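Local coordinates for uncharacterized conserved protein (Ruegeria pomeroyi DSS-3, PDB 3IUS), which is of unknown function but probably binds NAD or a related dinucleotide through a Rossmann-type domain of the NAD-dependent epimerase/dehydratase family, at residues W29-T34 against S47-L52; T65-S70 against R96-L101; P59-V64 against A89-Q94. All coordinates share one frame; numbering follows the deposited sequence. Where two conformers were deposited one is given.

Contact 1. Residues W29-T34 against S47-L52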
ATOM      1  N   TRP A  29      18.545  11.469   5.260  1.00 32.34           N
ATOM      2  CA  TRP A  29      17.693  11.808   4.126  1.00 31.77           C
ATOM      3  C   TRP A  29      16.923  13.104   4.346  1.00 32.64           C
ATOM      4  O   TRP A  29      16.518  13.416   5.466  1.00 31.28           O
ATOM      5  CB  TRP A  29      16.692  10.681   3.858  1.00 30.44           C
ATOM      6  CG  TRP A  29      17.282   9.492   3.185  1.00 30.31           C
ATOM      7  CD1 TRP A  29      18.074   8.537   3.753  1.00 30.25           C
ATOM      8  CD2 TRP A  29      17.124   9.120   1.813  1.00 32.89           C
ATOM      9  NE1 TRP A  29      18.421   7.595   2.819  1.00 27.96           N
ATOM     10  CE2 TRP A  29      17.849   7.929   1.619  1.00 34.79           C
ATOM     11  CE3 TRP A  29      16.436   9.677   0.729  1.00 33.32           C
ATOM     12  CZ2 TRP A  29      17.908   7.284   0.384  1.00 35.75           C
ATOM     13  CZ3 TRP A  29      16.498   9.036  -0.496  1.00 36.64           C
ATOM     14  CH2 TRP A  29      17.228   7.853  -0.658  1.00 36.92           C
ATOM     15  N   ARG A  30      16.722  13.854   3.269  1.00 27.99           N
ATOM     16  CA  ARG A  30      15.767  14.949   3.282  1.00 24.17           C
ATOM     17  C   ARG A  30      14.473  14.462   2.640  1.00 25.97           C
ATOM     18  O   ARG A  30      14.488  13.970   1.514  1.00 26.29           O
ATOM     19  CB  ARG A  30      16.303  16.156   2.516  1.00 26.86           C
ATOM     20  CG  ARG A  30      15.309  17.302   2.434  1.00 30.57           C
ATOM     21  CD  ARG A  30      15.764  18.390   1.481  1.00 27.67           C
ATOM     22  NE  ARG A  30      14.791  19.475   1.425  1.00 25.08           N
ATOM     23  CZ  ARG A  30      14.628  20.281   0.382  1.00 29.73           C
ATOM     24  NH1 ARG A  30      15.379  20.129  -0.700  1.00 31.00           N
ATOM     25  NH2 ARG A  30      13.712  21.239   0.424  1.00 29.01           N
ATOM     26  N   ILE A  31      13.361  14.579   3.362  1.00 23.64           N
ATOM     27  CA  ILE A  31      12.060  14.178   2.831  1.00 24.91           C
ATOM     28  C   ILE A  31      11.099  15.363   2.758  1.00 19.13           C
ATOM     29  O   ILE A  31      11.014  16.172   3.687  1.00 20.26           O
ATOM     30  CB  ILE A  31      11.401  13.049   3.669  1.00 20.44           C
ATOM     31  CG1 ILE A  31      12.348  11.857   3.832  1.00 21.21           C
ATOM     32  CG2 ILE A  31      10.100  12.597   3.025  1.00 21.95           C
ATOM     33  CD1 ILE A  31      13.309  12.007   4.982  1.00 24.55           C
ATOM     34  N   ILE A  32      10.390  15.453   1.638  1.00 20.47           N
ATOM     35  CA  ILE A  32       9.357  16.457   1.421  1.00 21.09           C
ATOM     36  C   ILE A  32       8.038  15.732   1.170  1.00 22.01           C
ATOM     37  O   ILE A  32       7.937  14.930   0.242  1.00 22.14           O
ATOM     38  CB  ILE A  32       9.690  17.321   0.194  1.00 22.70           C
ATOM     39  CG1 ILE A  32      11.081  17.937   0.340  1.00 26.90           C
ATOM     40  CG2 ILE A  32       8.629  18.397  -0.023  1.00 19.98           C
ATOM     41  CD1 ILE A  32      11.630  18.503  -0.949  1.00 31.44           C
ATOM     42  N   GLY A  33       7.032  15.990   2.000  1.00 20.52           N
ATOM     43  CA  GLY A  33       5.771  15.282   1.875  1.00 19.22           C
ATOM     44  C   GLY A  33       4.603  16.206   1.597  1.00 19.53           C
ATOM     45  O   GLY A  33       4.474  17.262   2.220  1.00 20.99           O
ATOM     46  N   THR A  34       3.745  15.812   0.663  1.00 19.37           N
ATOM     47  CA  THR A  34       2.591  16.630   0.313  1.00 22.64           C
ATOM     48  C   THR A  34       1.288  16.042   0.842  1.00 22.69           C
ATOM     49  O   THR A  34       1.170  14.832   1.064  1.00 21.56           O
ATOM     50  CB  THR A  34       2.449  16.804  -1.204  1.00 21.31           C
ATOM     51  OG1 THR A  34       1.727  15.692  -1.748  1.00 19.21           O
ATOM     52  CG2 THR A  34       3.823  16.902  -1.870  1.00 20.42           C
ATOM     53  N   SER A  47       6.586  13.280  11.053  1.00 22.22           N
ATOM     54  CA  SER A  47       7.081  12.063  10.418  1.00 21.50           C
ATOM     55  C   SER A  47       8.458  12.295   9.814  1.00 18.94           C
ATOM     56  O   SER A  47       9.039  11.396   9.202  1.00 20.90           O
ATOM     57  CB  SER A  47       6.119  11.586   9.332  1.00 23.44           C
ATOM     58  OG  SER A  47       6.269  12.353   8.150  1.00 22.48           O
ATOM     59  N   GLY A  48       8.978  13.504   9.990  1.00 23.17           N
ATOM     60  CA  GLY A  48      10.324  13.820   9.545  1.00 22.03           C
ATOM     61  C   GLY A  48      10.412  14.414   8.154  1.00 24.83           C
ATOM     62  O   GLY A  48      11.504  14.520   7.590  1.00 27.11           O
ATOM     63  N   ALA A  49       9.268  14.808   7.601  1.00 23.82           N
ATOM     64  CA  ALA A  49       9.222  15.397   6.268  1.00 22.99           C
ATOM     65  C   ALA A  49       8.810  16.867   6.312  1.00 25.61           C
ATOM     66  O   ALA A  49       8.059  17.289   7.195  1.00 24.69           O
ATOM     67  CB  ALA A  49       8.269  14.607   5.373  1.00 19.21           C
ATOM     68  N   GLU A  50       9.320  17.646   5.362  1.00 22.05           N
ATOM     69  CA  GLU A  50       8.880  19.025   5.153  1.00 24.16           C
ATOM     70  C   GLU A  50       7.504  19.041   4.489  1.00 26.17           C
ATOM     71  O   GLU A  50       7.361  18.582   3.354  1.00 25.19           O
ATOM     72  CB  GLU A  50       9.867  19.760   4.249  1.00 25.68           C
ATOM     73  CG  GLU A  50      11.297  19.764   4.747  1.00 24.20           C
ATOM     74  CD  GLU A  50      12.265  20.295   3.707  1.00 28.94           C
ATOM     75  OE1 GLU A  50      13.488  20.092   3.872  1.00 34.72           O
ATOM     76  OE2 GLU A  50      11.803  20.914   2.727  1.00 29.84           O
ATOM     77  N   PRO A  51       6.493  19.590   5.183  1.00 27.83           N
ATOM     78  CA  PRO A  51       5.107  19.529   4.702  1.00 22.26           C
ATOM     79  C   PRO A  51       4.833  20.518   3.575  1.00 21.11           C
ATOM     80  O   PRO A  51       5.217  21.687   3.670  1.00 26.46           O
ATOM     81  CB  PRO A  51       4.279  19.928   5.936  1.00 25.52           C
ATOM     82  CG  PRO A  51       5.265  20.150   7.059  1.00 27.47           C
ATOM     83  CD  PRO A  51       6.604  20.356   6.432  1.00 29.31           C
ATOM     84  N   LEU A  52       4.173  20.046   2.522  1.00 20.89           N
ATOM     85  CA  LEU A  52       3.721  20.903   1.436  1.00 21.10           C
ATOM     86  C   LEU A  52       2.233  20.708   1.213  1.00 21.08           C
ATOM     87  O   LEU A  52       1.743  19.579   1.217  1.00 23.03           O
ATOM     88  CB  LEU A  52       4.462  20.574   0.140  1.00 22.13           C
ATOM     89  CG  LEU A  52       5.889  21.072  -0.050  1.00 27.56           C
ATOM     90  CD1 LEU A  52       6.375  20.677  -1.432  1.00 26.16           C
ATOM     91  CD2 LEU A  52       5.942  22.580   0.129  1.00 28.10           C
TER
HETATM   92  O   HOH W   1      13.399  15.440   6.177  1.00 23.93           O
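Strands 30-35 and 49-53 are the two arms of a beta-alpha-beta unit, joined through helix 41-46, in the parallel sheet of a Rossmann-type domain. The short segments run the same way, 27° apart. Three backbone bonds tie them. Glu50 N gives to Ile31 O at 2.8 Å, in the carbonyl plane. Gly33 N reaches Glu50 O at 2.9 Å from above that carbonyl plane. Leu52 N then returns to Gly33 O.

One face of the pair carries Ile32, Glu50 and Leu52. Beside them Arg30 adds a salt bridge to Glu50. Its CG lies anti to the backbone N (chi1 177°), and the chain is extended to NE. The guanidinium grips the Glu50 carboxylate side-on with two nitrogens. NE meets OE1 of Glu50 at 2.8 Å, from above the carboxylate plane. Arg30 NH2 meets the syn lone pair of Glu50 OE2 at 3.0 Å. The two flat groups are turned 38° apart. CD1 of Ile32 lies over one guanidinium face, so this group is held both at its edge and on a face. Farther along, Ile32 CG2 touches Leu52 CD1 at 3.5 Å.

On the other face, Ile31 CG2 packs on Ala49 CB at 3.6 Å. A water accepts from Ile31 N and donates to Gly48 O. Gly48, with positive phi, closes the preceding helix in a Schellman motif. Thr34 OG1 bonds to Gly12 N, in a Gly-rich turn that resembles a dinucleotide-binding loop. The whole is a parallel beta-alpha-beta crossover of the Rossmann fold.

Contact 2. Residues T65-S70 against R96-L101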
ATOM      1  N   THR A  65      15.968  13.589  -5.758  1.00 18.19           N
ATOM      2  CA  THR A  65      16.624  12.397  -6.306  1.00 24.56           C
ATOM      3  C   THR A  65      15.678  11.199  -6.346  1.00 20.43           C
ATOM      4  O   THR A  65      15.833  10.287  -7.158  1.00 21.98           O
ATOM      5  CB  THR A  65      17.897  12.010  -5.497  1.00 22.69           C
ATOM      6  OG1 THR A  65      17.545  11.746  -4.130  1.00 22.91           O
ATOM      7  CG2 THR A  65      18.926  13.124  -5.541  1.00 23.32           C
ATOM      8  N   HIS A  66      14.691  11.206  -5.463  1.00 20.59           N
ATOM      9  CA  HIS A  66      13.778  10.089  -5.352  1.00 17.19           C
ATOM     10  C   HIS A  66      12.347  10.609  -5.332  1.00 23.67           C
ATOM     11  O   HIS A  66      12.059  11.619  -4.689  1.00 20.12           O
ATOM     12  CB  HIS A  66      14.063   9.301  -4.071  1.00 24.39           C
ATOM     13  CG  HIS A  66      15.391   8.608  -4.064  1.00 23.79           C
ATOM     14  ND1 HIS A  66      16.589   9.290  -4.018  1.00 22.61           N
ATOM     15  CD2 HIS A  66      15.709   7.293  -4.084  1.00 25.16           C
ATOM     16  CE1 HIS A  66      17.586   8.426  -4.020  1.00 26.99           C
ATOM     17  NE2 HIS A  66      17.081   7.206  -4.065  1.00 25.11           N
ATOM     18  N   LEU A  67      11.466   9.918  -6.051  1.00 22.07           N
ATOM     19  CA  LEU A  67      10.032  10.209  -6.047  1.00 18.47           C
ATOM     20  C   LEU A  67       9.237   9.039  -5.484  1.00 21.01           C
ATOM     21  O   LEU A  67       9.464   7.889  -5.850  1.00 21.46           O
ATOM     22  CB  LEU A  67       9.548  10.484  -7.472  1.00 21.27           C
ATOM     23  CG  LEU A  67       9.129  11.885  -7.904  1.00 29.98           C
ATOM     24  CD1 LEU A  67      10.030  12.950  -7.306  1.00 30.60           C
ATOM     25  CD2 LEU A  67       9.084  11.974  -9.432  1.00 25.36           C
ATOM     26  N   LEU A  68       8.298   9.335  -4.591  1.00 20.35           N
ATOM     27  CA  LEU A  68       7.360   8.325  -4.118  1.00 16.80           C
ATOM     28  C   LEU A  68       5.933   8.832  -4.337  1.00 18.46           C
ATOM     29  O   LEU A  68       5.642  10.004  -4.095  1.00 21.18           O
ATOM     30  CB  LEU A  68       7.602   8.006  -2.642  1.00 19.91           C
ATOM     31  CG  LEU A  68       6.633   6.997  -2.015  1.00 18.85           C
ATOM     32  CD1 LEU A  68       6.812   5.606  -2.630  1.00 19.58           C
ATOM     33  CD2 LEU A  68       6.793   6.940  -0.499  1.00 20.59           C
ATOM     34  N   ILE A  69       5.052   7.955  -4.804  1.00 17.18           N
ATOM     35  CA  ILE A  69       3.675   8.336  -5.111  1.00 16.83           C
ATOM     36  C   ILE A  69       2.669   7.466  -4.374  1.00 16.67           C
ATOM     37  O   ILE A  69       2.562   6.274  -4.651  1.00 17.39           O
ATOM     38  CB  ILE A  69       3.386   8.199  -6.615  1.00 20.19           C
ATOM     39  CG1 ILE A  69       4.482   8.879  -7.441  1.00 19.14           C
ATOM     40  CG2 ILE A  69       1.996   8.728  -6.949  1.00 22.09           C
ATOM     41  CD1 ILE A  69       4.461  10.376  -7.374  1.00 24.81           C
ATOM     42  N   SER A  70       1.931   8.067  -3.442  1.00 16.91           N
ATOM     43  CA  SER A  70       0.886   7.367  -2.698  1.00 21.41           C
ATOM     44  C   SER A  70      -0.504   7.818  -3.140  1.00 22.63           C
ATOM     45  O   SER A  70      -1.513   7.354  -2.611  1.00 23.44           O
ATOM     46  CB  SER A  70       1.030   7.625  -1.189  1.00 16.99           C
ATOM     47  OG  SER A  70       2.241   7.110  -0.666  1.00 17.77           O
ATOM     48  N   ARG A  96      17.113   8.923  -9.266  1.00 23.18           N
ATOM     49  CA  ARG A  96      17.750   7.621  -9.125  0.50 25.00           C
ATOM     50  C   ARG A  96      16.689   6.541  -8.973  1.00 26.24           C
ATOM     51  O   ARG A  96      16.931   5.368  -9.249  1.00 23.83           O
ATOM     52  CB  ARG A  96      18.687   7.602  -7.916  0.50 25.55           C
ATOM     53  CG  ARG A  96      19.161   6.209  -7.531  0.50 24.75           C
ATOM     54  CD  ARG A  96      20.149   6.246  -6.378  0.50 26.97           C
ATOM     55  NE  ARG A  96      20.502   4.906  -5.920  0.50 23.91           N
ATOM     56  CZ  ARG A  96      21.313   4.083  -6.575  0.50 25.61           C
ATOM     57  NH1 ARG A  96      21.849   4.458  -7.727  0.50 25.32           N
ATOM     58  NH2 ARG A  96      21.582   2.882  -6.082  0.50 28.17           N
ATOM     59  N   TRP A  97      15.502   6.946  -8.543  1.00 22.34           N
ATOM     60  CA  TRP A  97      14.484   5.977  -8.202  1.00 21.01           C
ATOM     61  C   TRP A  97      13.129   6.656  -8.112  1.00 19.84           C
ATOM     62  O   TRP A  97      13.013   7.747  -7.560  1.00 17.64           O
ATOM     63  CB  TRP A  97      14.855   5.348  -6.864  1.00 20.72           C
ATOM     64  CG  TRP A  97      13.918   4.308  -6.331  1.00 18.44           C
ATOM     65  CD1 TRP A  97      14.013   2.954  -6.492  1.00 15.81           C
ATOM     66  CD2 TRP A  97      12.773   4.532  -5.499  1.00 21.56           C
ATOM     67  NE1 TRP A  97      12.987   2.324  -5.823  1.00 18.97           N
ATOM     68  CE2 TRP A  97      12.210   3.272  -5.211  1.00 19.69           C
ATOM     69  CE3 TRP A  97      12.163   5.675  -4.980  1.00 21.40           C
ATOM     70  CZ2 TRP A  97      11.069   3.125  -4.416  1.00 22.26           C
ATOM     71  CZ3 TRP A  97      11.026   5.528  -4.197  1.00 16.80           C
ATOM     72  CH2 TRP A  97      10.496   4.261  -3.923  1.00 15.75           C
ATOM     73  N   VAL A  98      12.124   6.018  -8.697  1.00 18.18           N
ATOM     74  CA  VAL A  98      10.743   6.458  -8.564  1.00 17.42           C
ATOM     75  C   VAL A  98       9.885   5.270  -8.161  1.00 17.36           C
ATOM     76  O   VAL A  98       9.962   4.206  -8.770  1.00 17.17           O
ATOM     77  CB  VAL A  98      10.208   7.048  -9.882  1.00 19.95           C
ATOM     78  CG1 VAL A  98       8.709   7.308  -9.774  1.00 18.20           C
ATOM     79  CG2 VAL A  98      10.979   8.320 -10.260  1.00 21.65           C
ATOM     80  N   GLY A  99       9.069   5.436  -7.128  1.00 21.87           N
ATOM     81  CA  GLY A  99       8.203   4.358  -6.708  1.00 15.70           C
ATOM     82  C   GLY A  99       6.740   4.747  -6.803  1.00 16.71           C
ATOM     83  O   GLY A  99       6.328   5.752  -6.227  1.00 18.56           O
ATOM     84  N   TYR A 100       5.965   3.970  -7.553  1.00 15.60           N
ATOM     85  CA  TYR A 100       4.522   4.155  -7.588  1.00 19.03           C
ATOM     86  C   TYR A 100       3.857   3.095  -6.736  1.00 15.46           C
ATOM     87  O   TYR A 100       4.040   1.901  -6.968  1.00 15.18           O
ATOM     88  CB  TYR A 100       3.971   4.092  -9.018  1.00 15.84           C
ATOM     89  CG  TYR A 100       2.460   4.184  -9.051  1.00 16.67           C
ATOM     90  CD1 TYR A 100       1.812   5.371  -8.728  1.00 18.62           C
ATOM     91  CD2 TYR A 100       1.681   3.081  -9.380  1.00 15.38           C
ATOM     92  CE1 TYR A 100       0.434   5.462  -8.733  1.00 17.14           C
ATOM     93  CE2 TYR A 100       0.304   3.163  -9.392  1.00 20.39           C
ATOM     94  CZ  TYR A 100      -0.316   4.357  -9.073  1.00 16.22           C
ATOM     95  OH  TYR A 100      -1.686   4.445  -9.077  1.00 15.77           O
ATOM     96  N   LEU A 101       3.088   3.525  -5.739  1.00 21.40           N
ATOM     97  CA  LEU A 101       2.336   2.583  -4.931  1.00 15.47           C
ATOM     98  C   LEU A 101       1.017   2.235  -5.619  1.00 15.38           C
ATOM     99  O   LEU A 101       0.161   3.101  -5.834  1.00 15.59           O
ATOM    100  CB  LEU A 101       2.102   3.122  -3.520  1.00 15.68           C
ATOM    101  CG  LEU A 101       3.367   3.447  -2.709  1.00 20.50           C
ATOM    102  CD1 LEU A 101       3.004   3.879  -1.290  1.00 16.60           C
ATOM    103  CD2 LEU A 101       4.334   2.265  -2.683  1.00 22.23           C
TER
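Strands 66-69 and 97-103 are parallel neighbours in the Rossmann-type sheet, linked through helix 79-90 as a beta-alpha-beta unit. The side chain of Trp97 is the one to follow. Its CB lies 3.5 Å from CD2 of His66, and the two side chains cross at about a right angle. CG is anti to the backbone N (chi1 -180°), and chi2 of 94° lays the six-membered ring forward along the strands, over Gly99. CE3 and CZ3 then pass the Leu67 carbonyl, with CZ3 at 3.3 Å from Leu67 O. That oxygen also accepts Gly99 N at 2.8 Å, and Gly99 N sits over one indole face. At the tip, CH2 meets CD1 of Leu68, which lies at the edge of the indole, near its plane. Across the ring, NE1 bonds to Ser195 OG, and the indole stacks on His147.

On the face with Leu67, Val98, Ile69 and Tyr100, the Leu67 and Val98 side chains lie side by side. Ile69 CG2 meets the edge of the Tyr100 ring at CD1. Beyond it, Leu101 N bonds to Ile69 O almost along the C=O axis. At the start of the pair, His66 ND1 and Thr65 OG1 are hydrogen-bonded at 2.6 Å, with OG1 in the imidazole plane.

Contact 3. Residues P59-V64 against A89-Q94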
ATOM      1  N   PRO A  59       4.812  21.770  -6.294  1.00 27.60           N
ATOM      2  CA  PRO A  59       5.992  21.318  -5.550  1.00 24.03           C
ATOM      3  C   PRO A  59       7.229  21.400  -6.439  1.00 27.23           C
ATOM      4  O   PRO A  59       7.154  21.046  -7.618  1.00 26.87           O
ATOM      5  CB  PRO A  59       5.672  19.852  -5.234  1.00 27.34           C
ATOM      6  CG  PRO A  59       4.192  19.738  -5.365  1.00 30.59           C
ATOM      7  CD  PRO A  59       3.807  20.705  -6.438  1.00 30.99           C
ATOM      8  N   SER A  60       8.343  21.866  -5.888  1.00 24.92           N
ATOM      9  CA  SER A  60       9.576  21.980  -6.659  1.00 23.88           C
ATOM     10  C   SER A  60      10.285  20.639  -6.811  1.00 25.21           C
ATOM     11  O   SER A  60      10.299  19.824  -5.891  1.00 26.38           O
ATOM     12  CB  SER A  60      10.528  22.981  -6.014  1.00 25.29           C
ATOM     13  OG  SER A  60      11.745  23.034  -6.740  1.00 25.40           O
ATOM     14  N   LEU A  61      10.888  20.422  -7.976  1.00 23.25           N
ATOM     15  CA  LEU A  61      11.613  19.186  -8.241  1.00 26.71           C
ATOM     16  C   LEU A  61      13.111  19.407  -8.145  1.00 27.91           C
ATOM     17  O   LEU A  61      13.895  18.482  -8.353  1.00 24.81           O
ATOM     18  CB  LEU A  61      11.252  18.625  -9.620  1.00 24.62           C
ATOM     19  CG  LEU A  61       9.830  18.085  -9.764  1.00 27.20           C
ATOM     20  CD1 LEU A  61       9.511  17.734 -11.213  1.00 26.60           C
ATOM     21  CD2 LEU A  61       9.634  16.881  -8.857  1.00 29.54           C
ATOM     22  N   ASP A  62      13.511  20.633  -7.825  1.00 27.61           N
ATOM     23  CA  ASP A  62      14.931  20.941  -7.704  1.00 29.47           C
ATOM     24  C   ASP A  62      15.585  20.151  -6.583  1.00 26.30           C
ATOM     25  O   ASP A  62      15.109  20.152  -5.440  1.00 24.05           O
ATOM     26  CB  ASP A  62      15.167  22.432  -7.474  1.00 29.91           C
ATOM     27  CG  ASP A  62      16.644  22.782  -7.463  1.00 33.87           C
ATOM     28  OD1 ASP A  62      17.325  22.502  -8.474  1.00 33.10           O
ATOM     29  OD2 ASP A  62      17.126  23.323  -6.445  1.00 37.77           O
ATOM     30  N   GLY A  63      16.685  19.484  -6.913  1.00 24.15           N
ATOM     31  CA  GLY A  63      17.429  18.711  -5.936  1.00 25.43           C
ATOM     32  C   GLY A  63      16.790  17.392  -5.533  1.00 21.95           C
ATOM     33  O   GLY A  63      17.324  16.679  -4.682  1.00 25.76           O
ATOM     34  N   VAL A  64      15.652  17.060  -6.137  1.00 19.38           N
ATOM     35  CA  VAL A  64      14.965  15.809  -5.820  1.00 22.94           C
ATOM     36  C   VAL A  64      15.612  14.616  -6.531  1.00 23.51           C
ATOM     37  O   VAL A  64      15.781  14.632  -7.756  1.00 21.49           O
ATOM     38  CB  VAL A  64      13.471  15.869  -6.194  1.00 22.28           C
ATOM     39  CG1 VAL A  64      12.814  14.508  -5.985  1.00 19.74           C
ATOM     40  CG2 VAL A  64      12.759  16.947  -5.391  1.00 20.80           C
ATOM     41  N   ALA A  89       8.767  14.015 -16.685  1.00 25.61           N
ATOM     42  CA  ALA A  89       9.341  13.396 -17.877  1.00 25.30           C
ATOM     43  C   ALA A  89      10.629  14.103 -18.288  1.00 25.27           C
ATOM     44  O   ALA A  89      11.651  13.462 -18.546  1.00 25.58           O
ATOM     45  CB  ALA A  89       8.330  13.414 -19.022  1.00 19.83           C
ATOM     46  N   ALA A  90      10.572  15.428 -18.341  1.00 24.51           N
ATOM     47  CA  ALA A  90      11.722  16.235 -18.720  1.00 26.46           C
ATOM     48  C   ALA A  90      12.920  16.011 -17.798  1.00 25.18           C
ATOM     49  O   ALA A  90      14.063  16.042 -18.246  1.00 25.61           O
ATOM     50  CB  ALA A  90      11.345  17.715 -18.752  1.00 22.21           C
ATOM     51  N   ARG A  91      12.655  15.781 -16.513  1.00 22.92           N
ATOM     52  CA  ARG A  91      13.723  15.591 -15.526  1.00 25.53           C
ATOM     53  C   ARG A  91      14.043  14.118 -15.237  1.00 22.72           C
ATOM     54  O   ARG A  91      14.715  13.810 -14.253  1.00 25.18           O
ATOM     55  CB  ARG A  91      13.355  16.276 -14.205  1.00 26.03           C
ATOM     56  CG  ARG A  91      13.293  17.793 -14.245  1.00 25.57           C
ATOM     57  CD  ARG A  91      12.729  18.306 -12.926  1.00 30.34           C
ATOM     58  NE  ARG A  91      12.760  19.761 -12.804  1.00 29.57           N
ATOM     59  CZ  ARG A  91      13.681  20.436 -12.126  1.00 30.65           C
ATOM     60  NH1 ARG A  91      14.661  19.791 -11.507  1.00 26.90           N
ATOM     61  NH2 ARG A  91      13.622  21.760 -12.068  1.00 30.33           N
ATOM     62  N   ALA A  92      13.562  13.217 -16.087  1.00 24.65           N
ATOM     63  CA  ALA A  92      13.681  11.775 -15.839  1.00 23.00           C
ATOM     64  C   ALA A  92      15.070  11.326 -15.389  1.00 25.12           C
ATOM     65  O   ALA A  92      15.201  10.527 -14.463  1.00 24.46           O
ATOM     66  CB  ALA A  92      13.248  10.991 -17.069  1.00 23.58           C
ATOM     67  N   ALA A  93      16.102  11.849 -16.046  1.00 29.23           N
ATOM     68  CA  ALA A  93      17.473  11.413 -15.806  1.00 32.06           C
ATOM     69  C   ALA A  93      18.066  11.872 -14.471  1.00 33.69           C
ATOM     70  O   ALA A  93      19.100  11.361 -14.043  1.00 30.58           O
ATOM     71  CB  ALA A  93      18.373  11.841 -16.964  1.00 27.84           C
ATOM     72  N   GLN A  94      17.419  12.818 -13.798  1.00 30.50           N
ATOM     73  CA  GLN A  94      17.985  13.305 -12.546  0.50 27.30           C
ATOM     74  C   GLN A  94      17.556  12.455 -11.354  1.00 24.05           C
ATOM     75  O   GLN A  94      18.157  12.532 -10.286  1.00 24.65           O
ATOM     76  CB  GLN A  94      17.677  14.787 -12.327  0.50 26.62           C
ATOM     77  CG  GLN A  94      16.230  15.104 -12.050  0.50 25.04           C
ATOM     78  CD  GLN A  94      15.919  16.569 -12.262  0.50 26.03           C
ATOM     79  OE1 GLN A  94      15.193  17.176 -11.481  0.50 24.77           O
ATOM     80  NE2 GLN A  94      16.478  17.149 -13.325  0.50 26.66           N
TER
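Segment 59-64 is the loop that leads from strand 49-53 into strand 66-69, and it meets the C-terminal end of helix 79-90. Pro59 packs beside the contact, on Trp54, Phe11 and Leu84. Ser60 follows. Its OG accepts the backbone N of Asp62 at 3.2 Å, which makes an ST turn and fixes the chain just where Leu61 turns to the helix end.

Leu61 carries the contact. Its CB lies over one face of the Arg91 guanidinium, 3.5 Å above the plane and offset toward the rim. CB also touches CD of Arg91 at 3.6 Å, and Leu61 CD1 lies 3.7 Å from the same CD. The Arg91 chain is extended from CG to NE, so its aliphatic part reaches across to the leucine. Leu61 also begins a type II beta turn that ends at Val64. Asp62 and Gly63 form the corner, and Gly63 has positive phi. Val64 N closes the turn on Leu61 O at 3.2 Å. The side chain of Val64 packs on Leu9 and Phe95.

Gln94 sets the guanidinium from its own segment. Its OE1 takes Arg91 NH1 at 2.7 Å, nearly straight at 165°. The donor approaches in the amide plane, on a lone pair, and OE1 lies in the guanidinium plane. Asp62 OD1 stays 4.9 Å from Arg91 NH1, so any attraction between the charges acts at a distance. With no hydrogen bond between the segments, the contact depends on shape and on the pose of Arg91, which Gln94 probably steadies.

Contact 1 closes before the other two open, while contacts 2 and 3 alternate along the chain. Contacts 1 and 2 belong to one parallel sheet. Strand 7-11 stands between their inner strands, 30-35 and 66-69, and pairs with both. Their centres are about 14 Å apart, and they meet where Trp29 sets its ring edge-to-face with His66. The centre of contact 3 lies about 11 Å from that of contact 2 and about 16 Å from that of contact 1. Its loop enters strand 66-69, and helix 79-90 leads on to strand 97-103. The two strand pairs build part of the Rossmann-type sheet, a fold consistent with dinucleotide binding, and contact 3 packs at its margin.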